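Long-range contact in B-cell lymphoma 3 protein (Homo sapiens, PDB 1K1A), which regulates transcription of NF-kappa-B target genes and forms complexes with the NF-kappa-B p50 or p52 homodimer: residues A[87-100]-A[126-138]. Numbering follows the deposited sequence.
Sequences CEHRSPTCLRALLD and TECQETVQLLLER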
loop_
_atom_site.group_PDB
_atom_site.type_symbol
_atom_site.label_atom_id
_atom_site.label_comp_id
_atom_site.label_asym_id
_atom_site.label_seq_id
_atom_site.Cartn_x
_atom_site.Cartn_y
_atom_site.Cartn_z
ATOM N N CYS A 87 -5.419 0.937 -3.314
ATOM C CA CYS A 87 -4.053 0.815 -3.831
ATOM C C CYS A 87 -3.848 -0.363 -4.817
ATOM O O CYS A 87 -3.170 -0.219 -5.835
ATOM C CB CYS A 87 -3.028 0.791 -2.693
ATOM S SG CYS A 87 -3.012 2.281 -1.682
ATOM N N GLU A 88 -4.429 -1.525 -4.547
ATOM C CA GLU A 88 -4.266 -2.599 -5.514
ATOM C C GLU A 88 -4.997 -2.275 -6.827
ATOM O O GLU A 88 -4.640 -2.786 -7.881
ATOM C CB GLU A 88 -4.667 -3.961 -4.942
ATOM C CG GLU A 88 -6.130 -4.107 -4.587
ATOM C CD GLU A 88 -6.509 -5.551 -4.272
ATOM O OE1 GLU A 88 -6.177 -6.453 -5.073
ATOM O OE2 GLU A 88 -7.134 -5.785 -3.220
ATOM N N HIS A 89 -5.976 -1.375 -6.769
ATOM C CA HIS A 89 -6.704 -0.992 -7.979
ATOM C C HIS A 89 -6.170 0.299 -8.587
ATOM O O HIS A 89 -6.815 0.903 -9.444
ATOM C CB HIS A 89 -8.208 -0.879 -7.716
ATOM C CG HIS A 89 -8.906 -2.199 -7.644
ATOM N ND1 HIS A 89 -9.533 -2.772 -8.732
ATOM C CD2 HIS A 89 -9.075 -3.061 -6.615
ATOM C CE1 HIS A 89 -10.061 -3.930 -8.372
ATOM N NE2 HIS A 89 -9.790 -4.130 -7.095
ATOM N N ARG A 90 -4.990 0.715 -8.136
ATOM C CA ARG A 90 -4.340 1.920 -8.649
ATOM C C ARG A 90 -5.306 3.107 -8.781
ATOM O O ARG A 90 -5.360 3.751 -9.829
ATOM C CB ARG A 90 -3.704 1.633 -10.017
ATOM C CG ARG A 90 -2.738 0.445 -10.047
ATOM C CD ARG A 90 -2.158 0.178 -11.433
ATOM N NE ARG A 90 -1.038 -0.768 -11.422
ATOM C CZ ARG A 90 -1.162 -2.077 -11.590
ATOM N NH1 ARG A 90 -2.355 -2.616 -11.767
ATOM N NH2 ARG A 90 -0.089 -2.859 -11.565
ATOM N N SER A 91 -6.050 3.404 -7.716
ATOM C CA SER A 91 -7.087 4.430 -7.775
ATOM C C SER A 91 -6.867 5.528 -6.760
ATOM O O SER A 91 -7.420 5.493 -5.665
ATOM C CB SER A 91 -8.471 3.800 -7.570
ATOM O OG SER A 91 -9.496 4.771 -7.683
ATOM N N PRO A 92 -6.054 6.506 -7.131
ATOM C CA PRO A 92 -5.788 7.660 -6.273
ATOM C C PRO A 92 -7.055 8.445 -5.913
ATOM O O PRO A 92 -7.113 9.023 -4.836
ATOM C CB PRO A 92 -4.878 8.538 -7.140
ATOM C CG PRO A 92 -4.301 7.626 -8.150
ATOM C CD PRO A 92 -5.303 6.562 -8.396
ATOM N N THR A 93 -8.040 8.484 -6.805
ATOM C CA THR A 93 -9.255 9.242 -6.512
ATOM C C THR A 93 -10.098 8.570 -5.441
ATOM O O THR A 93 -10.685 9.243 -4.600
ATOM C CB THR A 93 -10.089 9.509 -7.779
ATOM O OG1 THR A 93 -10.389 8.272 -8.429
ATOM C CG2 THR A 93 -9.255 10.265 -8.804
ATOM N N CYS A 94 -10.169 7.242 -5.471
ATOM C CA CYS A 94 -10.904 6.529 -4.435
ATOM C C CYS A 94 -10.163 6.624 -3.106
ATOM O O CYS A 94 -10.780 6.739 -2.048
ATOM C CB CYS A 94 -11.138 5.073 -4.823
ATOM S SG CYS A 94 -12.506 4.843 -5.974
ATOM N N LEU A 95 -8.837 6.581 -3.162
ATOM C CA LEU A 95 -8.043 6.701 -1.947
ATOM C C LEU A 95 -8.252 8.080 -1.337
ATOM O O LEU A 95 -8.404 8.221 -0.127
ATOM C CB LEU A 95 -6.563 6.451 -2.235
ATOM C CG LEU A 95 -5.618 6.533 -1.036
ATOM C CD1 LEU A 95 -6.034 5.543 0.055
ATOM C CD2 LEU A 95 -4.177 6.270 -1.486
ATOM N N ARG A 96 -8.260 9.101 -2.188
ATOM C CA ARG A 96 -8.511 10.455 -1.733
ATOM C C ARG A 96 -9.913 10.566 -1.133
ATOM O O ARG A 96 -10.100 11.176 -0.090
ATOM C CB ARG A 96 -8.356 11.441 -2.891
ATOM C CG ARG A 96 -8.349 12.899 -2.461
ATOM C CD ARG A 96 -8.008 13.865 -3.574
ATOM N NE ARG A 96 -6.604 13.782 -3.969
ATOM C CZ ARG A 96 -5.617 14.395 -3.327
ATOM N NH1 ARG A 96 -5.879 15.135 -2.258
ATOM N NH2 ARG A 96 -4.369 14.276 -3.755
ATOM N N ALA A 97 -10.902 9.973 -1.792
ATOM C CA ALA A 97 -12.265 10.037 -1.270
ATOM C C ALA A 97 -12.353 9.406 0.130
ATOM O O ALA A 97 -13.022 9.935 1.016
ATOM C CB ALA A 97 -13.239 9.375 -2.230
ATOM N N LEU A 98 -11.647 8.297 0.326
ATOM C CA LEU A 98 -11.651 7.597 1.604
ATOM C C LEU A 98 -10.990 8.429 2.699
ATOM O O LEU A 98 -11.557 8.633 3.761
ATOM C CB LEU A 98 -10.908 6.261 1.475
ATOM C CG LEU A 98 -11.665 5.047 0.962
ATOM C CD1 LEU A 98 -10.666 3.946 0.589
ATOM C CD2 LEU A 98 -12.639 4.556 2.023
ATOM N N LEU A 99 -9.782 8.907 2.424
ATOM C CA LEU A 99 -9.013 9.658 3.409
ATOM C C LEU A 99 -9.658 10.993 3.769
ATOM O O LEU A 99 -9.524 11.452 4.898
ATOM C CB LEU A 99 -7.568 9.865 2.936
ATOM C CG LEU A 99 -6.747 8.604 2.617
ATOM C CD1 LEU A 99 -5.364 8.996 2.169
ATOM C CD2 LEU A 99 -6.670 7.651 3.804
ATOM N N ASP A 100 -10.369 11.599 2.820
ATOM C CA ASP A 100 -11.047 12.869 3.067
ATOM C C ASP A 100 -12.380 12.677 3.813
ATOM O O ASP A 100 -12.804 13.557 4.567
ATOM C CB ASP A 100 -11.305 13.640 1.749
ATOM C CG ASP A 100 -10.039 14.314 1.181
ATOM O OD1 ASP A 100 -8.920 14.112 1.724
ATOM O OD2 ASP A 100 -10.080 15.069 0.180
ATOM N N THR A 126 2.582 -1.894 -6.996
ATOM C CA THR A 126 1.947 -1.514 -8.250
ATOM C C THR A 126 2.788 -0.439 -8.926
ATOM O O THR A 126 2.601 -0.148 -10.104
ATOM C CB THR A 126 0.524 -0.959 -8.036
ATOM O OG1 THR A 126 0.602 0.332 -7.418
ATOM C CG2 THR A 126 -0.272 -1.808 -7.053
ATOM N N GLU A 127 3.694 0.162 -8.158
ATOM C CA GLU A 127 4.542 1.252 -8.643
ATOM C C GLU A 127 3.747 2.473 -9.088
ATOM O O GLU A 127 4.218 3.273 -9.900
ATOM C CB GLU A 127 5.457 0.769 -9.762
ATOM C CG GLU A 127 6.302 -0.426 -9.364
ATOM C CD GLU A 127 6.979 -1.064 -10.542
ATOM O OE1 GLU A 127 6.427 -0.968 -11.661
ATOM O OE2 GLU A 127 8.055 -1.660 -10.353
ATOM N N CYS A 128 2.540 2.617 -8.554
ATOM C CA CYS A 128 1.724 3.787 -8.839
ATOM C C CYS A 128 2.228 4.946 -7.993
ATOM O O CYS A 128 2.075 4.955 -6.769
ATOM C CB CYS A 128 0.254 3.500 -8.546
ATOM S SG CYS A 128 -0.848 4.907 -8.831
ATOM N N GLN A 129 2.842 5.925 -8.646
ATOM C CA GLN A 129 3.431 7.044 -7.941
ATOM C C GLN A 129 2.392 7.886 -7.211
ATOM O O GLN A 129 2.669 8.440 -6.148
ATOM C CB GLN A 129 4.245 7.903 -8.906
ATOM C CG GLN A 129 5.367 7.109 -9.593
ATOM C CD GLN A 129 6.004 7.848 -10.743
ATOM O OE1 GLN A 129 5.987 9.076 -10.788
ATOM N NE2 GLN A 129 6.587 7.101 -11.674
ATOM N N GLU A 130 1.191 7.957 -7.776
ATOM C CA GLU A 130 0.135 8.808 -7.224
ATOM C C GLU A 130 -0.402 8.310 -5.875
ATOM O O GLU A 130 -0.618 9.100 -4.954
ATOM C CB GLU A 130 -1.005 8.963 -8.234
ATOM C CG GLU A 130 -0.636 9.745 -9.489
ATOM C CD GLU A 130 0.331 9.002 -10.402
ATOM O OE1 GLU A 130 0.202 7.771 -10.559
ATOM O OE2 GLU A 130 1.228 9.656 -10.967
ATOM N N THR A 131 -0.618 7.004 -5.764
ATOM C CA THR A 131 -1.105 6.426 -4.512
ATOM C C THR A 131 -0.009 6.422 -3.449
ATOM O O THR A 131 -0.273 6.703 -2.283
ATOM C CB THR A 131 -1.666 5.008 -4.731
ATOM O OG1 THR A 131 -0.675 4.195 -5.366
ATOM C CG2 THR A 131 -2.806 5.036 -5.740
ATOM N N VAL A 132 1.229 6.125 -3.850
ATOM C CA VAL A 132 2.329 6.158 -2.901
ATOM C C VAL A 132 2.446 7.552 -2.298
ATOM O O VAL A 132 2.474 7.709 -1.079
ATOM C CB VAL A 132 3.682 5.714 -3.549
ATOM C CG1 VAL A 132 4.842 5.945 -2.601
ATOM C CG2 VAL A 132 3.607 4.244 -3.952
ATOM N N GLN A 133 2.475 8.568 -3.155
ATOM C CA GLN A 133 2.607 9.938 -2.686
ATOM C C GLN A 133 1.514 10.323 -1.703
ATOM O O GLN A 133 1.792 10.864 -0.643
ATOM C CB GLN A 133 2.619 10.935 -3.853
ATOM C CG GLN A 133 2.987 12.350 -3.406
ATOM C CD GLN A 133 3.129 13.327 -4.556
ATOM O OE1 GLN A 133 3.891 13.084 -5.494
ATOM N NE2 GLN A 133 2.412 14.441 -4.478
ATOM N N LEU A 134 0.270 10.036 -2.052
ATOM C CA LEU A 134 -0.842 10.424 -1.196
ATOM C C LEU A 134 -0.783 9.710 0.160
ATOM O O LEU A 134 -0.967 10.337 1.193
ATOM C CB LEU A 134 -2.170 10.149 -1.892
ATOM C CG LEU A 134 -3.441 10.492 -1.125
ATOM C CD1 LEU A 134 -3.437 11.975 -0.741
ATOM C CD2 LEU A 134 -4.661 10.124 -1.974
ATOM N N LEU A 135 -0.520 8.403 0.156
ATOM C CA LEU A 135 -0.382 7.668 1.412
ATOM C C LEU A 135 0.666 8.337 2.318
ATOM O O LEU A 135 0.437 8.543 3.503
ATOM C CB LEU A 135 0.019 6.214 1.144
ATOM C CG LEU A 135 -1.070 5.317 0.541
ATOM C CD1 LEU A 135 -0.469 4.004 0.103
ATOM C CD2 LEU A 135 -2.219 5.089 1.531
ATOM N N LEU A 136 1.812 8.671 1.740
ATOM C CA LEU A 136 2.898 9.283 2.499
ATOM C C LEU A 136 2.544 10.676 3.022
ATOM O O LEU A 136 2.973 11.068 4.109
ATOM C CB LEU A 136 4.172 9.335 1.655
ATOM C CG LEU A 136 4.766 7.962 1.307
ATOM C CD1 LEU A 136 5.917 8.114 0.340
ATOM C CD2 LEU A 136 5.215 7.212 2.579
ATOM N N GLU A 137 1.758 11.417 2.247
ATOM C CA GLU A 137 1.348 12.764 2.642
ATOM C C GLU A 137 0.327 12.699 3.775
ATOM O O GLU A 137 0.165 13.656 4.542
ATOM C CB GLU A 137 0.749 13.512 1.451
ATOM C CG GLU A 137 1.768 13.978 0.426
ATOM C CD GLU A 137 1.122 14.585 -0.805
ATOM O OE1 GLU A 137 -0.053 14.266 -1.085
ATOM O OE2 GLU A 137 1.795 15.371 -1.503
ATOM N N ARG A 138 -0.362 11.568 3.889
ATOM C CA ARG A 138 -1.405 11.444 4.906
ATOM C C ARG A 138 -1.005 10.644 6.148
ATOM O O ARG A 138 -1.858 10.264 6.944
ATOM C CB ARG A 138 -2.699 10.928 4.296
ATOM C CG ARG A 138 -3.244 11.821 3.185
ATOM C CD ARG A 138 -3.548 13.258 3.608
ATOM N NE ARG A 138 -4.099 14.031 2.493
ATOM C CZ ARG A 138 -5.395 14.168 2.240
ATOM N NH1 ARG A 138 -6.298 13.603 3.031
ATOM N NH2 ARG A 138 -5.794 14.886 1.193
HETATM O O HOH W 1 -1.491 1.793 -6.365
HETATM O O HOH W 2 -1.155 13.840 -3.287
#
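Leu134 of helix 129-137 is a knob seated among Pro92, Leu95, Arg96 and Leu99 of helix 92-100. Its CB has Leu95 CD2 as nearest neighbour across the contact, at 4.4 Å; a chi1 of 180° swings CG away from the backbone N toward helix 92-100, 4.1 Å from Leu99 CD1. CD1 rests over one face of the Arg96 guanidinium, and CD2 packs 3.8 Å from Leu95 CG. Leucine suits this place because its two methyls serve different neighbours. Alongside, Leu95 CD2 meets Leu135 CD2 at 3.8 Å, the side chains roughly at right angles, while Leu135 CD1 touches Cys87 SG. Toward the helix starts, the Pro92 ring, in the first turn where its missing N-H costs no helical bond, sets CG 3.6 Å from Glu130 CB and also against Thr131 CG2. A water joins Cys87 O to the hydroxyls of Thr126 and Thr131, whose methyls remain for packing, Thr126 CG2 on Cys87 O; Thr126 OG1 is also bonded to Ala123 O. At the other end, Arg138, long enough to lay CG on Leu99 CD1, sends NH1 (3.0 Å) and NH2 (3.3 Å) to Asp100 OD1 in a salt bridge; the carboxylate's charge may offset the closeness of Arg96 NH1 to Arg138 NH2. The nearly parallel helices, axes 17° and 9.7 Å apart, are second helices of consecutive ankyrin repeats, ANK 3 and ANK 4, stacked in the elongated solenoid.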